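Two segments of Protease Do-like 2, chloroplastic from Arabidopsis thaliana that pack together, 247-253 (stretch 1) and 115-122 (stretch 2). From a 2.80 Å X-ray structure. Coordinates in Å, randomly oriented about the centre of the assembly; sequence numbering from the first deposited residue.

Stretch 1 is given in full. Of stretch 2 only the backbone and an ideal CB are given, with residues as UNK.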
# COMPACT_ATOMS: atom_id res chain seq x y z
N GLY B 247 -29.94 21.08 36.62
CA GLY B 247 -30.17 19.65 36.78
C GLY B 247 -30.17 18.88 35.47
O GLY B 247 -30.79 17.82 35.36
N LYS B 248 -29.45 19.39 34.48
CA LYS B 248 -29.29 18.75 33.17
C LYS B 248 -28.30 19.56 32.34
O LYS B 248 -28.00 20.71 32.67
CB LYS B 248 -30.63 18.62 32.44
CG LYS B 248 -31.22 19.93 31.97
CD LYS B 248 -32.57 19.73 31.30
CE LYS B 248 -33.15 21.04 30.79
NZ LYS B 248 -34.51 20.85 30.18
N TYR B 249 -27.79 18.98 31.27
CA TYR B 249 -26.72 19.61 30.50
C TYR B 249 -27.29 20.59 29.47
O TYR B 249 -28.03 20.19 28.58
CB TYR B 249 -25.87 18.53 29.82
CG TYR B 249 -24.82 19.06 28.88
CD1 TYR B 249 -23.65 19.62 29.38
CD2 TYR B 249 -25.00 19.01 27.50
CE1 TYR B 249 -22.68 20.11 28.53
CE2 TYR B 249 -24.04 19.51 26.65
CZ TYR B 249 -22.88 20.06 27.17
OH TYR B 249 -21.90 20.55 26.34
N THR B 250 -26.98 21.87 29.62
CA THR B 250 -27.44 22.90 28.68
C THR B 250 -26.38 23.33 27.68
O THR B 250 -26.65 24.15 26.79
CB THR B 250 -27.99 24.13 29.42
OG1 THR B 250 -26.99 24.62 30.31
CG2 THR B 250 -29.23 23.77 30.21
N GLY B 251 -25.18 22.81 27.83
CA GLY B 251 -24.13 23.06 26.86
C GLY B 251 -23.41 24.39 26.92
O GLY B 251 -23.58 25.17 27.86
N TYR B 252 -22.59 24.64 25.91
CA TYR B 252 -21.78 25.84 25.79
C TYR B 252 -22.25 26.70 24.61
O TYR B 252 -22.33 26.22 23.47
CB TYR B 252 -20.30 25.46 25.65
CG TYR B 252 -19.79 24.60 26.78
CD1 TYR B 252 -18.95 25.12 27.75
CD2 TYR B 252 -20.17 23.26 26.89
CE1 TYR B 252 -18.49 24.34 28.79
CE2 TYR B 252 -19.71 22.47 27.93
CZ TYR B 252 -18.87 23.02 28.88
OH TYR B 252 -18.41 22.26 29.92
N PRO B 253 -22.60 27.96 24.88
CA PRO B 253 -23.22 28.78 23.83
C PRO B 253 -22.24 29.22 22.74
O PRO B 253 -21.03 29.20 22.94
CB PRO B 253 -23.77 29.98 24.60
CG PRO B 253 -22.88 30.09 25.77
CD PRO B 253 -22.43 28.71 26.13
N UNK B 115 -25.22 9.93 35.59
CA UNK B 115 -26.07 11.04 36.01
C UNK B 115 -26.35 12.01 34.87
O UNK B 115 -27.50 12.31 34.55
CB UNK B 115 -25.42 11.79 37.18
N UNK B 116 -25.28 12.54 34.28
CA UNK B 116 -25.42 13.52 33.22
C UNK B 116 -24.20 13.50 32.31
O UNK B 116 -23.09 13.26 32.77
CB UNK B 116 -25.63 14.92 33.81
N UNK B 117 -24.40 13.74 31.03
CA UNK B 117 -23.27 13.73 30.12
C UNK B 117 -23.27 14.86 29.09
O UNK B 117 -24.15 14.93 28.25
CB UNK B 117 -23.23 12.39 29.39
N UNK B 118 -22.29 15.76 29.19
CA UNK B 118 -22.01 16.69 28.11
C UNK B 118 -21.27 16.03 26.95
O UNK B 118 -20.16 15.54 27.12
CB UNK B 118 -21.19 17.87 28.64
N UNK B 119 -21.84 16.08 25.76
CA UNK B 119 -21.20 15.44 24.62
C UNK B 119 -20.07 16.25 23.98
O UNK B 119 -19.04 15.69 23.60
CB UNK B 119 -22.26 15.14 23.56
N UNK B 120 -20.26 17.56 23.84
CA UNK B 120 -19.27 18.41 23.17
C UNK B 120 -18.07 18.81 24.04
O UNK B 120 -17.03 19.21 23.51
CB UNK B 120 -19.96 19.68 22.67
N UNK B 121 -18.21 18.73 25.36
CA UNK B 121 -17.08 18.91 26.26
C UNK B 121 -16.50 17.56 26.72
O UNK B 121 -15.52 17.52 27.46
CB UNK B 121 -17.51 19.74 27.47
N UNK B 122 -17.14 16.48 26.28
CA UNK B 122 -16.77 15.10 26.61
C UNK B 122 -16.57 14.80 28.10
O UNK B 122 -15.52 14.32 28.53
CB UNK B 122 -15.48 14.75 25.87

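Position 115 lies beyond the reach of stretch 1: nothing there comes within 5.5 Å of its ideal CB, so this contact sets no preference. The deposited residue is Leu115, which takes no part.

At position 116 the CA-to-CB bond points toward stretch 1, and the extended backbone (-155/146) suits a strand. The ideal CB stands 5.3 Å from both Tyr249 N and Lys248 CA, a gap that one more layer of carbon could fill. A beta-branched residue would fit: valine or isoleucine, or threonine with its methyl turned to the tyrosine. The deposited Val116 places CG2 3.9 Å from Tyr249 CB, covering the root of the tyrosine side chain.

Position 117, the next along the strand, points away, as alternation requires. Many residues would be tolerated; the deposited one is Arg117, whose guanidinium is hydrogen-bonded elsewhere in the structure.

Position 118 turns back toward stretch 1 and meets the ring of Tyr249 directly. An ideal CB would lie 2.7 Å from Tyr249 CE1, a clash, although phi/psi of -76/122 would be comfortable for any L-residue. Contact, not backbone strain, therefore calls for glycine. With Gly118 the CA sits over one ring face, 3.4 Å from the centroid of the Tyr249 ring and 7° off its normal, a CH-pi contact made possible by the bare alpha carbon.

Position 119 points sideways with no part of stretch 1 near its CB, leaving the choice wide. Val119 occupies it and adds little.

Position 120 also starts sideways, but its ideal CB is 4.2 Å from Tyr249 OH. A short side chain with an acceptor could bend to that hydroxyl; aspartate, asparagine or perhaps serine would be candidates. The deposited Asp120, with chi1 at 41° (p), brings its carboxylate round to the edge of the ring, and Tyr249 OH donates a very short hydrogen bond of 2.4 Å to Asp120 OD1.

Position 121 points toward stretch 1, its ideal CB 3.5 Å from Tyr252 CE2 and 4.6 Å from Tyr249 OH. Two aromatic side chains so near favour something compact and fairly apolar: alanine, serine or cysteine. Cys121 is deposited. Its CB packs 3.6 Å from Tyr252 CE2, while SG reaches both tyrosines, 4.0 Å from Tyr249 CE1 and at the edge of the Tyr252 ring.

Position 122 points away with positive phi (50/55), a conformation that glycine, asparagine and aspartate accept most readily. Asp122 fills it, its carboxylate engaged elsewhere in the structure.

Stretch 2, residues 115-122: LVRGVDCD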
# COMPACT_ATOMS: atom_id res chain seq x y z
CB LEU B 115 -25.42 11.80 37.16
CG LEU B 115 -25.26 11.09 38.51
CD1 LEU B 115 -24.66 12.04 39.53
CD2 LEU B 115 -26.59 10.55 39.00
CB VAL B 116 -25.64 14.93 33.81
CG1 VAL B 116 -24.45 15.34 34.67
CG2 VAL B 116 -25.91 15.94 32.71
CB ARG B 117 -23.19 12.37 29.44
CG ARG B 117 -24.41 12.04 28.61
CD ARG B 117 -24.39 10.60 28.16
NE ARG B 117 -24.95 9.70 29.15
CZ ARG B 117 -24.88 8.37 29.08
NH1 ARG B 117 -24.26 7.79 28.06
NH2 ARG B 117 -25.43 7.63 30.02
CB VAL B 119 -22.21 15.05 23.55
CG1 VAL B 119 -21.57 15.12 22.17
CG2 VAL B 119 -22.76 13.66 23.85
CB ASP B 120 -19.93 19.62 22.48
CG ASP B 120 -21.02 20.26 23.31
OD1 ASP B 120 -21.55 19.59 24.22
OD2 ASP B 120 -21.38 21.42 23.04
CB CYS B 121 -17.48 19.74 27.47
SG CYS B 121 -18.81 19.00 28.44
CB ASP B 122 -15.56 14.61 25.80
CG ASP B 122 -15.39 13.10 25.87
OD1 ASP B 122 -16.39 12.39 26.13
OD2 ASP B 122 -14.26 12.61 25.66
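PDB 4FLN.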